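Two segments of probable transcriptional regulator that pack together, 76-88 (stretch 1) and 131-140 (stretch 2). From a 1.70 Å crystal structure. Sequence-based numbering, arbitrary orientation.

Stretch 1 76-88: RARSAEETVRLLV
Stretch 2 131-140: RIHAALAGYR

How do the two stretches lie against each other? Residues 80-88 form a helix, preceded by a loop, and all of 131-140 is helical. The helices run nearly antiparallel, their N-to-C directions 151° apart (signed crossing angle -151°), with axes 10.5 Å apart at closest approach. The register sets A80 opposite Y139, CA to CA 6.1 Å, and L87 opposite I132, CA to CA 8.9 Å; the gap is therefore narrower at the start of the first helix.

What does Y139 do, with the largest buried area here? Its CA-to-CB bond points toward the first stretch, and chi1 -60° (m) with chi2 -56° lays the ring against the helix start. A80 sits over one face: its CB lies 3.9 Å from the ring centroid, 21° off the normal, a CH-pi contact, and A80 N is 3.6 Å from Y139 CE1. No direct hydrogen bond joins the stretches. Instead, a water lies 2.7 Å from Y139 OH and donates a weak 3.3 Å bond to R78 O.

How is T83 held against this ring? Pointing toward the second helix with chi1 -58° (m), it donates from OG1 to S79 O at 2.9 Å, the carbonyl that also accepts from T83 N at 2.9 Å. In this same rotamer OG1 lies 3.4 Å from Y139 CE2, and CG2 lies 4.1 Å from L136 CD2. S79 (chi1 66°, p) caps the helix, its OG accepting from E82 N at 3.0 Å.

What closes the other end? L87, chi1 -66° (m) and chi2 166° (t), points toward the second helix. I132 starts sideways, but chi1 -65° (m) and chi2 173° (t) bring its end nearer, so that L87 CD2 meets I132 CD1 at 4.2 Å, an apolar contact across the wider gap.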

# COMPACT_ATOMS: atom_id res chain seq x y z
N ARG A 76 -17.66 16.70 15.48
CA ARG A 76 -19.01 16.19 15.78
C ARG A 76 -19.13 14.69 16.17
O ARG A 76 -20.26 14.13 16.33
CB ARG A 76 -19.93 16.48 14.59
CG ARG A 76 -20.03 17.97 14.29
CD ARG A 76 -21.09 18.31 13.26
NE ARG A 76 -22.37 18.63 13.87
CZ ARG A 76 -22.71 19.84 14.33
NH1 ARG A 76 -21.85 20.85 14.28
NH2 ARG A 76 -23.91 20.03 14.87
N ALA A 77 -17.99 14.01 16.26
CA ALA A 77 -17.98 12.59 16.62
C ALA A 77 -18.38 12.47 18.10
O ALA A 77 -17.79 13.15 18.97
CB ALA A 77 -16.55 12.00 16.44
N ARG A 78 -19.34 11.60 18.38
CA ARG A 78 -19.91 11.54 19.72
C ARG A 78 -19.27 10.50 20.65
O ARG A 78 -19.72 10.34 21.79
CB ARG A 78 -21.41 11.31 19.58
CG ARG A 78 -22.08 10.56 20.70
CD ARG A 78 -23.54 10.40 20.33
NE ARG A 78 -24.01 11.66 19.73
CZ ARG A 78 -24.52 12.66 20.43
NH1 ARG A 78 -24.65 12.55 21.76
NH2 ARG A 78 -24.91 13.77 19.80
N SER A 79 -18.25 9.80 20.16
CA SER A 79 -17.66 8.63 20.84
C SER A 79 -16.35 8.19 20.20
O SER A 79 -16.03 8.55 19.05
CB SER A 79 -18.62 7.43 20.79
OG SER A 79 -18.80 6.98 19.45
N ALA A 80 -15.61 7.37 20.96
CA ALA A 80 -14.35 6.81 20.45
C ALA A 80 -14.71 5.98 19.20
O ALA A 80 -14.00 6.04 18.22
CB ALA A 80 -13.75 5.88 21.50
N GLU A 81 -15.82 5.24 19.30
CA GLU A 81 -16.24 4.42 18.15
C GLU A 81 -16.44 5.28 16.88
O GLU A 81 -15.88 5.00 15.81
CB GLU A 81 -17.53 3.68 18.48
CG GLU A 81 -18.01 2.82 17.31
CD GLU A 81 -19.29 2.06 17.59
OE1 GLU A 81 -19.86 2.16 18.69
OE2 GLU A 81 -19.76 1.37 16.66
N GLU A 82 -17.22 6.35 16.99
CA GLU A 82 -17.36 7.24 15.83
C GLU A 82 -16.04 7.85 15.34
O GLU A 82 -15.79 8.03 14.14
CB GLU A 82 -18.35 8.35 16.15
CG GLU A 82 -19.81 7.86 16.22
CD GLU A 82 -20.83 9.01 16.13
OE1 GLU A 82 -20.45 10.21 16.15
OE2 GLU A 82 -22.04 8.69 16.10
N THR A 83 -15.14 8.18 16.28
CA THR A 83 -13.86 8.77 15.89
C THR A 83 -13.03 7.80 15.03
O THR A 83 -12.44 8.17 14.03
CB THR A 83 -13.14 9.27 17.20
OG1 THR A 83 -13.99 10.21 17.88
CG2 THR A 83 -11.80 9.94 16.84
N VAL A 84 -12.99 6.53 15.44
CA VAL A 84 -12.29 5.51 14.72
C VAL A 84 -12.97 5.28 13.36
O VAL A 84 -12.32 5.29 12.33
CB VAL A 84 -12.26 4.22 15.54
CG1 VAL A 84 -11.74 3.08 14.71
CG2 VAL A 84 -11.28 4.41 16.72
N ARG A 85 -14.28 5.15 13.40
CA ARG A 85 -15.03 4.91 12.12
C ARG A 85 -14.75 6.01 11.11
O ARG A 85 -14.63 5.73 9.93
CB ARG A 85 -16.52 4.83 12.35
CG ARG A 85 -17.02 3.53 13.07
CD ARG A 85 -18.49 3.69 13.45
NE ARG A 85 -19.31 3.87 12.24
CZ ARG A 85 -19.77 2.88 11.47
NH1 ARG A 85 -19.58 1.59 11.79
NH2 ARG A 85 -20.48 3.18 10.38
N LEU A 86 -14.68 7.27 11.57
CA LEU A 86 -14.43 8.44 10.73
C LEU A 86 -13.15 8.31 9.94
O LEU A 86 -13.11 8.72 8.79
CB LEU A 86 -14.44 9.71 11.62
CG LEU A 86 -14.18 10.99 10.82
CD1 LEU A 86 -15.43 11.36 10.02
CD2 LEU A 86 -13.80 12.06 11.85
N LEU A 87 -12.06 7.80 10.56
CA LEU A 87 -10.81 7.63 9.82
C LEU A 87 -11.04 6.72 8.60
O LEU A 87 -10.46 6.97 7.56
CB LEU A 87 -9.76 7.00 10.72
CG LEU A 87 -9.33 7.91 11.90
CD1 LEU A 87 -8.55 7.12 12.97
CD2 LEU A 87 -8.46 9.06 11.40
N VAL A 88 -11.89 5.72 8.77
CA VAL A 88 -12.13 4.75 7.70
C VAL A 88 -13.14 5.25 6.68
O VAL A 88 -12.83 5.27 5.48
CB VAL A 88 -12.59 3.42 8.26
CG1 VAL A 88 -12.96 2.37 7.10
CG2 VAL A 88 -11.45 2.81 9.13
N ARG A 131 -2.99 16.23 14.48
CA ARG A 131 -4.43 16.41 14.71
C ARG A 131 -5.06 15.05 15.06
O ARG A 131 -5.93 14.96 15.95
CB ARG A 131 -5.06 17.01 13.44
CG ARG A 131 -6.56 17.16 13.53
CD ARG A 131 -6.94 18.16 14.64
NE ARG A 131 -8.37 18.35 14.96
CZ ARG A 131 -8.97 17.72 15.97
NH1 ARG A 131 -8.30 16.82 16.67
NH2 ARG A 131 -10.26 17.97 16.25
N ILE A 132 -4.68 14.00 14.35
CA ILE A 132 -5.21 12.67 14.64
C ILE A 132 -4.77 12.21 16.04
O ILE A 132 -5.59 11.74 16.86
CB ILE A 132 -4.78 11.66 13.58
CG1 ILE A 132 -5.40 12.03 12.22
CG2 ILE A 132 -5.19 10.24 13.99
CD1 ILE A 132 -4.84 11.14 11.10
N HIS A 133 -3.49 12.42 16.36
CA HIS A 133 -3.00 12.06 17.70
C HIS A 133 -3.77 12.80 18.78
O HIS A 133 -4.20 12.19 19.76
CB HIS A 133 -1.49 12.29 17.82
CG HIS A 133 -0.89 11.70 19.06
ND1 HIS A 133 -0.96 12.34 20.29
CD2 HIS A 133 -0.24 10.53 19.27
CE1 HIS A 133 -0.37 11.58 21.20
NE2 HIS A 133 0.07 10.47 20.61
N ALA A 134 -4.04 14.10 18.58
CA ALA A 134 -4.84 14.87 19.56
C ALA A 134 -6.26 14.36 19.67
O ALA A 134 -6.79 14.29 20.78
CB ALA A 134 -4.82 16.37 19.22
N ALA A 135 -6.86 13.93 18.54
CA ALA A 135 -8.23 13.42 18.57
C ALA A 135 -8.38 12.09 19.32
O ALA A 135 -9.45 11.75 19.81
CB ALA A 135 -8.76 13.25 17.14
N LEU A 136 -7.31 11.29 19.32
CA LEU A 136 -7.39 9.95 19.90
C LEU A 136 -6.97 9.92 21.34
O LEU A 136 -7.27 8.97 22.04
CB LEU A 136 -6.50 9.01 19.08
CG LEU A 136 -6.97 8.74 17.65
CD1 LEU A 136 -5.91 8.06 16.82
CD2 LEU A 136 -8.30 7.94 17.67
N ALA A 137 -6.21 10.94 21.76
CA ALA A 137 -5.44 10.83 23.01
C ALA A 137 -6.31 10.68 24.28
O ALA A 137 -5.96 9.87 25.21
CB ALA A 137 -4.46 12.01 23.17
N GLY A 138 -7.43 11.42 24.33
CA GLY A 138 -8.30 11.34 25.54
C GLY A 138 -8.91 9.93 25.62
O GLY A 138 -8.95 9.28 26.67
N TYR A 139 -9.36 9.41 24.47
CA TYR A 139 -9.93 8.05 24.48
C TYR A 139 -8.89 7.02 24.91
O TYR A 139 -9.22 6.06 25.60
CB TYR A 139 -10.51 7.68 23.09
CG TYR A 139 -11.62 8.64 22.67
CD1 TYR A 139 -12.73 8.84 23.47
CD2 TYR A 139 -11.55 9.33 21.42
CE1 TYR A 139 -13.81 9.72 23.07
CE2 TYR A 139 -12.62 10.22 21.02
CZ TYR A 139 -13.74 10.37 21.86
OH TYR A 139 -14.82 11.21 21.57
N ARG A 140 -7.66 7.20 24.46
CA ARG A 140 -6.58 6.27 24.77
C ARG A 140 -6.36 6.35 26.28
O ARG A 140 -6.25 5.32 26.97
CB ARG A 140 -5.33 6.69 24.01
CG ARG A 140 -5.41 6.30 22.53
CD ARG A 140 -4.31 6.93 21.63
NE ARG A 140 -4.04 6.04 20.47
CZ ARG A 140 -3.32 6.38 19.40
NH1 ARG A 140 -2.81 7.58 19.26
NH2 ARG A 140 -3.12 5.49 18.44
O HOH W 1 -16.99 11.49 23.17